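Side-chain contacts in carbohydrate-binding protein (Flavonifractor plautii, PDB 6N1B), which probably removes the acetyl group from N-acetylgalactosamine of the A blood-group antigen, a step in converting A-type to universal O-type blood: residues M123-N126 with A131-A134; L152-D157 with R172-P177; L321-D326 with F332-S337. One frame throughout, in Å; residues are numbered along the deposited sequence. Where two conformers were deposited one is given.

Contact 1: residues M123-N126 with A131-A134; sequences MVYN and AMMA
Met132 and Tyr125 face each other as a non-hydrogen-bonded pair across an antiparallel beta hairpin, strands 116-126 and 131-140, the first two strands of a four-stranded sheet consistent with a blade of a beta-propeller. The side chain of Met132 leaves its strand with CB 4.0 Å from Met123 SD. CG stands beside the backbone N (chi1 -65°), and a bend at chi2 (-69°) carries the thioether across to the partner strand. There Met132 SD packs 3.9 Å from Tyr125 CB and lies at the edge of the tyrosine ring, a Met-aromatic contact, while Met132 CE reaches Tyr125 CD1 at 4.0 Å. The long, pliable methionine can bend over to cross the tyrosine side chain at about a right angle, with sulfur and methyl both against it. Tyr125 keeps its hydroxyl for Asp130 in the turn. Met123 and Met132 are buried there against strands 52-60 and 67-75.

Val124 with Met133 and Asn126 with Ala131 are the hydrogen-bonded pairs, each joined by two backbone bonds. The other face, carrying Met133, Asn126 and Ala131, meets Trp174. Asn126 OD1 accepts from Tyr129 N in the turn, and its ND2 donates to Met133 SD, a weak but nearly straight bond (169°) of 3.5 Å.

Contact 2: residues L152-D157 with R172-P177; sequences LRISYD and RVWSKP
Ile154 lays its CD1 over one face of the Trp174 indole, a CH-pi contact with the methyl 3.8 Å from the centroid of the six-membered ring. The packing joins strand 148-155, third in a sheet consistent with a beta-propeller blade, to the short, weakly bonded strand 173-174, which pairs with 167-168 in the segment after it. The backbones stay far apart, with the CA atoms of Ile154 and Trp174 separated by 10.6 Å, and side chains bridge the gap. A beta-branched isoleucine suits the place because both branches reach the indole: CD1 lies over the ring, and CG2 comes within 3.6 Å of Trp174 CZ2. Trp174 extends to meet them with its CG opposite the backbone N (chi1 -178°). Met133 of strand 131-140 and Pro164 also pack against the indole.

Tyr156, just past the end of the strand, slides by the tryptophan in the opposite direction and brings its hydroxyl to the indole edge. This in-plane approach satisfies the one polar atom of a buried indole and is compatible with Ile154 packing over a face. Pro177 comes obliquely to the end of the tyrosine, its CG 3.3 Å from Tyr156 OH. The bond from Trp174 NE1 to Tyr156 OH is 2.9 Å long and nearly straight at 168°, with the oxygen only 3° out of the indole plane.

Contact 3: residues L321-D326 with F332-S337; sequences LSPGPD and FQIYRS
This is an apolar contact, with no hydrogen bond across it, between the loop that follows strand 313-314 and the beginning of strand 333-342, the strand to which that loop leads. Ile334 is its centre. With CG1 beside the backbone N (chi1 -50°), the side chain sets its two branches on different parts of the loop. The CG1 branch lies against the backbone: CG1 is 3.5 Å from Ser322 C, and CD1 is 3.6 Å from Ser322 O. The other branch, CG2, meets Leu321 CD2 at 4.1 Å, the two side chains crossing at about a right angle. A beta-branched aliphatic chain suits the place because one branch can lie on the Ser322 peptide while the other meets Leu321.

Pro323 extends the contact toward the start of the strand. Its CD comes 4.1 Å from Ile334 CG1, while its CG rests 3.9 Å from Gln333 CA; the compact ring can lie close to the backbone here and brings no N-H needing a partner. The carbonyl oxygen of Ser322 accepts a hydrogen bond from Lys31.

Leu301 packs against both Leu321 and Ile334. Backbone hydrogen bonds tie Leu321 to Leu301 and Ile334 to Ser299, so the contact sits at the junction of two sheets, that of strands 333-342 and 351-361 and that of strand 300-306.

Overall arrangement
Contacts 1 and 2 meet in one sheet, through strands 131-140 and 148-155: their centres are 9 Å apart, and probable backbone hydrogen bonds such as Ala134 N to Arg153 O at 2.8 Å join them. The strand of contact 3 belongs to another sheet, on the opposite side of the chain's centre, and contact 3 lies about 28 Å from contact 1 and 36 Å from contact 2, centre to centre. Tyr335 of 332-337 touches the bound glycan. Its neighbour Arg336 hydrogen-bonds Asp56 and Asp122, both calcium ligands, and Met123 N of contact 1 hydrogen-bonds Asp56 too, so contacts 1 and 3 reach the same calcium site from two sides of the chain.

Contact 1: residues M123-N126 with A131-A134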
# COMPACT_ATOMS: atom_id res chain seq x y z
N MET A 123 -2.72 6.18 0.16
CA MET A 123 -3.43 7.42 -0.19
C MET A 123 -4.88 7.30 0.26
O MET A 123 -5.55 6.27 0.13
CB MET A 123 -3.33 7.61 -1.69
CG MET A 123 -4.00 8.85 -2.28
SD MET A 123 -3.48 9.24 -3.93
CE MET A 123 -4.22 7.89 -4.82
N VAL A 124 -5.35 8.46 0.76
CA VAL A 124 -6.73 8.64 1.23
C VAL A 124 -7.43 9.77 0.49
O VAL A 124 -6.82 10.80 0.28
CB VAL A 124 -6.67 8.96 2.74
CG1 VAL A 124 -8.07 8.98 3.38
CG2 VAL A 124 -5.90 7.96 3.45
N TYR A 125 -8.70 9.56 0.18
CA TYR A 125 -9.57 10.65 -0.24
C TYR A 125 -10.15 11.37 0.95
O TYR A 125 -10.73 10.73 1.84
CB TYR A 125 -10.70 10.12 -1.11
CG TYR A 125 -11.67 11.20 -1.54
CD1 TYR A 125 -11.24 12.22 -2.36
CD2 TYR A 125 -12.95 11.21 -1.09
CE1 TYR A 125 -12.05 13.22 -2.77
CE2 TYR A 125 -13.85 12.22 -1.50
CZ TYR A 125 -13.42 13.24 -2.31
OH TYR A 125 -14.30 14.26 -2.65
N ASN A 126 -9.93 12.66 1.02
CA ASN A 126 -10.44 13.53 2.08
C ASN A 126 -11.71 14.25 1.49
O ASN A 126 -11.59 15.12 0.67
CB ASN A 126 -9.38 14.56 2.47
CG ASN A 126 -9.81 15.38 3.66
OD1 ASN A 126 -10.93 15.86 3.69
ND2 ASN A 126 -8.86 15.66 4.59
N ALA A 131 -10.00 16.30 -1.75
CA ALA A 131 -8.54 16.27 -2.04
C ALA A 131 -8.00 14.89 -1.70
O ALA A 131 -8.54 14.24 -0.80
CB ALA A 131 -7.78 17.31 -1.22
N MET A 132 -6.99 14.44 -2.42
CA MET A 132 -6.23 13.25 -2.07
C MET A 132 -5.04 13.61 -1.20
O MET A 132 -4.35 14.60 -1.38
CB MET A 132 -5.71 12.54 -3.36
CG MET A 132 -6.84 11.96 -4.27
SD MET A 132 -7.67 10.58 -3.54
CE MET A 132 -8.85 10.31 -4.86
N MET A 133 -4.79 12.66 -0.25
CA MET A 133 -3.66 12.77 0.70
C MET A 133 -2.77 11.52 0.49
O MET A 133 -3.22 10.44 0.78
CB MET A 133 -4.20 12.81 2.12
CG MET A 133 -5.21 13.91 2.41
SD MET A 133 -5.89 13.88 4.08
CE MET A 133 -4.53 14.54 5.04
N ALA A 134 -1.58 11.76 -0.11
CA ALA A 134 -0.71 10.66 -0.43
C ALA A 134 0.48 10.64 0.60
O ALA A 134 1.26 11.62 0.66
CB ALA A 134 -0.13 10.83 -1.85

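Contact 2: residues L152-D157 with R172-P177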
# COMPACT_ATOMS: atom_id res chain seq x y z
N LEU A 152 3.99 13.42 3.39
CA LEU A 152 2.64 13.65 2.85
C LEU A 152 2.67 14.70 1.76
O LEU A 152 3.30 15.80 1.94
CB LEU A 152 1.74 14.10 3.97
CG LEU A 152 0.36 14.65 3.65
CD1 LEU A 152 -0.54 13.62 2.96
CD2 LEU A 152 -0.31 15.19 4.90
N ARG A 153 2.03 14.37 0.64
CA ARG A 153 1.72 15.39 -0.40
C ARG A 153 0.23 15.27 -0.67
O ARG A 153 -0.34 14.19 -0.74
CB ARG A 153 2.50 15.10 -1.71
CG ARG A 153 3.98 15.52 -1.64
CD ARG A 153 4.75 15.10 -2.89
NE ARG A 153 6.15 15.53 -2.83
CZ ARG A 153 6.66 16.64 -3.36
NH1 ARG A 153 5.92 17.48 -4.05
NH2 ARG A 153 7.97 16.90 -3.21
N ILE A 154 -0.40 16.46 -0.88
CA ILE A 154 -1.86 16.55 -1.10
C ILE A 154 -2.11 17.10 -2.52
O ILE A 154 -1.28 17.89 -3.06
CB ILE A 154 -2.44 17.52 -0.04
CG1 ILE A 154 -2.32 16.90 1.35
CG2 ILE A 154 -3.88 17.95 -0.33
CD1 ILE A 154 -2.50 17.84 2.51
N SER A 155 -3.23 16.66 -3.12
CA SER A 155 -3.59 17.21 -4.42
C SER A 155 -5.08 17.51 -4.46
O SER A 155 -5.91 16.71 -3.97
CB SER A 155 -3.27 16.19 -5.53
OG SER A 155 -3.55 16.69 -6.85
N TYR A 156 -5.39 18.66 -5.10
CA TYR A 156 -6.72 19.03 -5.47
C TYR A 156 -7.16 18.62 -6.89
O TYR A 156 -8.38 18.42 -7.13
CB TYR A 156 -6.95 20.51 -5.27
CG TYR A 156 -6.75 21.05 -3.90
CD1 TYR A 156 -7.71 20.76 -2.89
CD2 TYR A 156 -5.71 21.83 -3.53
CE1 TYR A 156 -7.60 21.35 -1.63
CE2 TYR A 156 -5.58 22.44 -2.26
CZ TYR A 156 -6.56 22.19 -1.31
OH TYR A 156 -6.48 22.77 -0.07
N ASP A 157 -6.19 18.64 -7.79
CA ASP A 157 -6.46 18.51 -9.22
C ASP A 157 -5.98 17.23 -9.83
O ASP A 157 -6.25 16.96 -11.00
CB ASP A 157 -5.89 19.73 -10.03
CG ASP A 157 -4.38 19.80 -10.03
OD1 ASP A 157 -3.70 18.92 -9.47
OD2 ASP A 157 -3.88 20.81 -10.59
N ARG A 172 0.61 24.20 11.46
CA ARG A 172 0.25 22.88 10.88
C ARG A 172 -1.22 22.74 10.64
O ARG A 172 -1.69 21.64 10.38
CB ARG A 172 0.83 21.68 11.64
CG ARG A 172 2.34 21.74 11.79
CD ARG A 172 2.92 20.62 12.67
NE ARG A 172 2.63 19.28 12.15
CZ ARG A 172 3.39 18.61 11.26
NH1 ARG A 172 4.46 19.14 10.72
NH2 ARG A 172 3.02 17.39 10.93
N VAL A 173 -1.91 23.89 10.43
CA VAL A 173 -3.32 23.84 10.07
C VAL A 173 -3.56 23.99 8.59
O VAL A 173 -3.07 24.94 7.94
CB VAL A 173 -4.08 24.93 10.87
CG1 VAL A 173 -5.59 25.13 10.41
CG2 VAL A 173 -3.99 24.66 12.38
N TRP A 174 -4.31 23.02 8.06
CA TRP A 174 -4.79 23.06 6.69
C TRP A 174 -6.15 23.72 6.66
O TRP A 174 -7.13 23.11 7.11
CB TRP A 174 -4.82 21.63 6.17
CG TRP A 174 -5.26 21.43 4.74
CD1 TRP A 174 -5.44 22.37 3.76
CD2 TRP A 174 -5.62 20.15 4.16
NE1 TRP A 174 -5.80 21.72 2.59
CE2 TRP A 174 -5.93 20.38 2.82
CE3 TRP A 174 -5.71 18.87 4.67
CZ2 TRP A 174 -6.33 19.38 1.96
CZ3 TRP A 174 -6.07 17.86 3.79
CH2 TRP A 174 -6.39 18.10 2.45
N SER A 175 -6.23 24.97 6.28
CA SER A 175 -7.50 25.65 6.23
C SER A 175 -8.27 25.29 4.96
O SER A 175 -7.63 25.13 3.89
CB SER A 175 -7.29 27.16 6.28
OG SER A 175 -6.80 27.60 7.57
N LYS A 176 -9.55 25.12 5.09
CA LYS A 176 -10.33 24.76 3.93
C LYS A 176 -10.26 25.93 2.92
O LYS A 176 -10.48 27.10 3.27
CB LYS A 176 -11.79 24.53 4.37
CG LYS A 176 -12.11 23.30 5.18
CD LYS A 176 -13.65 23.11 5.18
CE LYS A 176 -14.00 22.12 6.24
NZ LYS A 176 -13.85 22.64 7.62
N PRO A 177 -10.07 25.58 1.63
CA PRO A 177 -10.11 26.60 0.61
C PRO A 177 -11.45 27.31 0.55
O PRO A 177 -12.50 26.61 0.70
CB PRO A 177 -9.87 25.86 -0.72
CG PRO A 177 -9.24 24.61 -0.31
CD PRO A 177 -9.71 24.28 1.09

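Contact 3: residues L321-D326 with F332-S337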
# COMPACT_ATOMS: atom_id res chain seq x y z
N LEU A 321 -3.96 -15.23 0.20
CA LEU A 321 -3.32 -15.26 -1.11
C LEU A 321 -1.93 -15.80 -0.86
O LEU A 321 -1.24 -15.36 0.08
CB LEU A 321 -3.29 -13.90 -1.77
CG LEU A 321 -3.11 -13.84 -3.29
CD1 LEU A 321 -4.34 -14.46 -3.94
CD2 LEU A 321 -2.85 -12.47 -3.77
N SER A 322 -1.44 -16.67 -1.79
CA SER A 322 -0.15 -17.27 -1.67
C SER A 322 0.65 -17.10 -2.97
O SER A 322 0.01 -16.93 -4.03
CB SER A 322 -0.33 -18.76 -1.36
OG SER A 322 -1.01 -19.01 -0.15
N PRO A 323 1.95 -17.28 -2.93
CA PRO A 323 2.75 -17.26 -4.17
C PRO A 323 2.22 -18.28 -5.17
O PRO A 323 1.73 -19.36 -4.81
CB PRO A 323 4.18 -17.57 -3.70
CG PRO A 323 4.19 -17.21 -2.28
CD PRO A 323 2.82 -17.39 -1.72
N GLY A 324 2.36 -17.90 -6.44
CA GLY A 324 2.01 -18.82 -7.53
C GLY A 324 3.01 -19.95 -7.68
O GLY A 324 4.08 -20.01 -7.03
N PRO A 325 2.77 -20.85 -8.62
CA PRO A 325 3.66 -21.99 -8.84
C PRO A 325 4.98 -21.51 -9.44
O PRO A 325 5.09 -20.47 -10.05
CB PRO A 325 2.90 -22.85 -9.85
CG PRO A 325 1.83 -22.06 -10.33
CD PRO A 325 1.54 -20.94 -9.45
N ASP A 326 6.00 -22.35 -9.31
CA ASP A 326 7.35 -22.03 -9.85
C ASP A 326 7.24 -21.56 -11.25
O ASP A 326 6.64 -22.26 -12.12
CB ASP A 326 8.28 -23.22 -9.71
CG ASP A 326 8.60 -23.57 -8.35
OD1 ASP A 326 8.86 -22.76 -7.47
OD2 ASP A 326 8.81 -24.79 -8.18
N PHE A 332 7.66 -15.92 -5.85
CA PHE A 332 8.55 -15.75 -4.67
C PHE A 332 7.81 -15.43 -3.42
O PHE A 332 8.02 -16.05 -2.35
CB PHE A 332 9.67 -14.78 -4.93
CG PHE A 332 10.63 -14.61 -3.74
CD1 PHE A 332 11.39 -15.66 -3.31
CD2 PHE A 332 10.65 -13.45 -3.03
CE1 PHE A 332 12.16 -15.55 -2.18
CE2 PHE A 332 11.44 -13.36 -1.86
CZ PHE A 332 12.22 -14.39 -1.50
N GLN A 333 7.01 -14.37 -3.47
CA GLN A 333 6.25 -13.91 -2.30
C GLN A 333 5.10 -13.06 -2.78
O GLN A 333 5.25 -12.43 -3.86
CB GLN A 333 7.14 -13.15 -1.32
CG GLN A 333 7.45 -11.74 -1.68
CD GLN A 333 8.60 -11.15 -0.91
OE1 GLN A 333 8.58 -11.21 0.44
NE2 GLN A 333 9.52 -10.58 -1.54
N ILE A 334 4.03 -13.00 -1.96
CA ILE A 334 3.07 -11.95 -2.14
C ILE A 334 3.49 -10.76 -1.33
O ILE A 334 3.87 -10.92 -0.14
CB ILE A 334 1.64 -12.38 -1.82
CG1 ILE A 334 1.26 -13.69 -2.52
CG2 ILE A 334 0.69 -11.30 -2.09
CD1 ILE A 334 1.33 -13.63 -4.00
N TYR A 335 3.51 -9.60 -1.96
CA TYR A 335 3.97 -8.36 -1.33
C TYR A 335 2.74 -7.49 -0.97
O TYR A 335 1.61 -7.93 -1.04
CB TYR A 335 5.02 -7.64 -2.23
CG TYR A 335 6.12 -6.96 -1.46
CD1 TYR A 335 7.15 -7.81 -0.92
CD2 TYR A 335 6.21 -5.62 -1.18
CE1 TYR A 335 8.17 -7.25 -0.14
CE2 TYR A 335 7.18 -5.05 -0.40
CZ TYR A 335 8.18 -5.92 0.13
OH TYR A 335 9.16 -5.37 0.98
N ARG A 336 3.01 -6.26 -0.54
CA ARG A 336 1.94 -5.45 -0.02
C ARG A 336 0.83 -5.24 -0.98
O ARG A 336 1.07 -4.99 -2.17
CB ARG A 336 2.54 -4.12 0.47
CG ARG A 336 1.57 -3.30 1.35
CD ARG A 336 0.60 -2.34 0.64
NE ARG A 336 0.05 -1.45 1.68
CZ ARG A 336 -0.83 -0.46 1.45
NH1 ARG A 336 -1.32 -0.26 0.24
NH2 ARG A 336 -1.28 0.24 2.46
N SER A 337 -0.40 -5.36 -0.50
CA SER A 337 -1.58 -5.36 -1.36
C SER A 337 -2.57 -4.33 -0.87
O SER A 337 -2.60 -3.99 0.34
CB SER A 337 -2.14 -6.75 -1.38
OG SER A 337 -1.14 -7.68 -1.91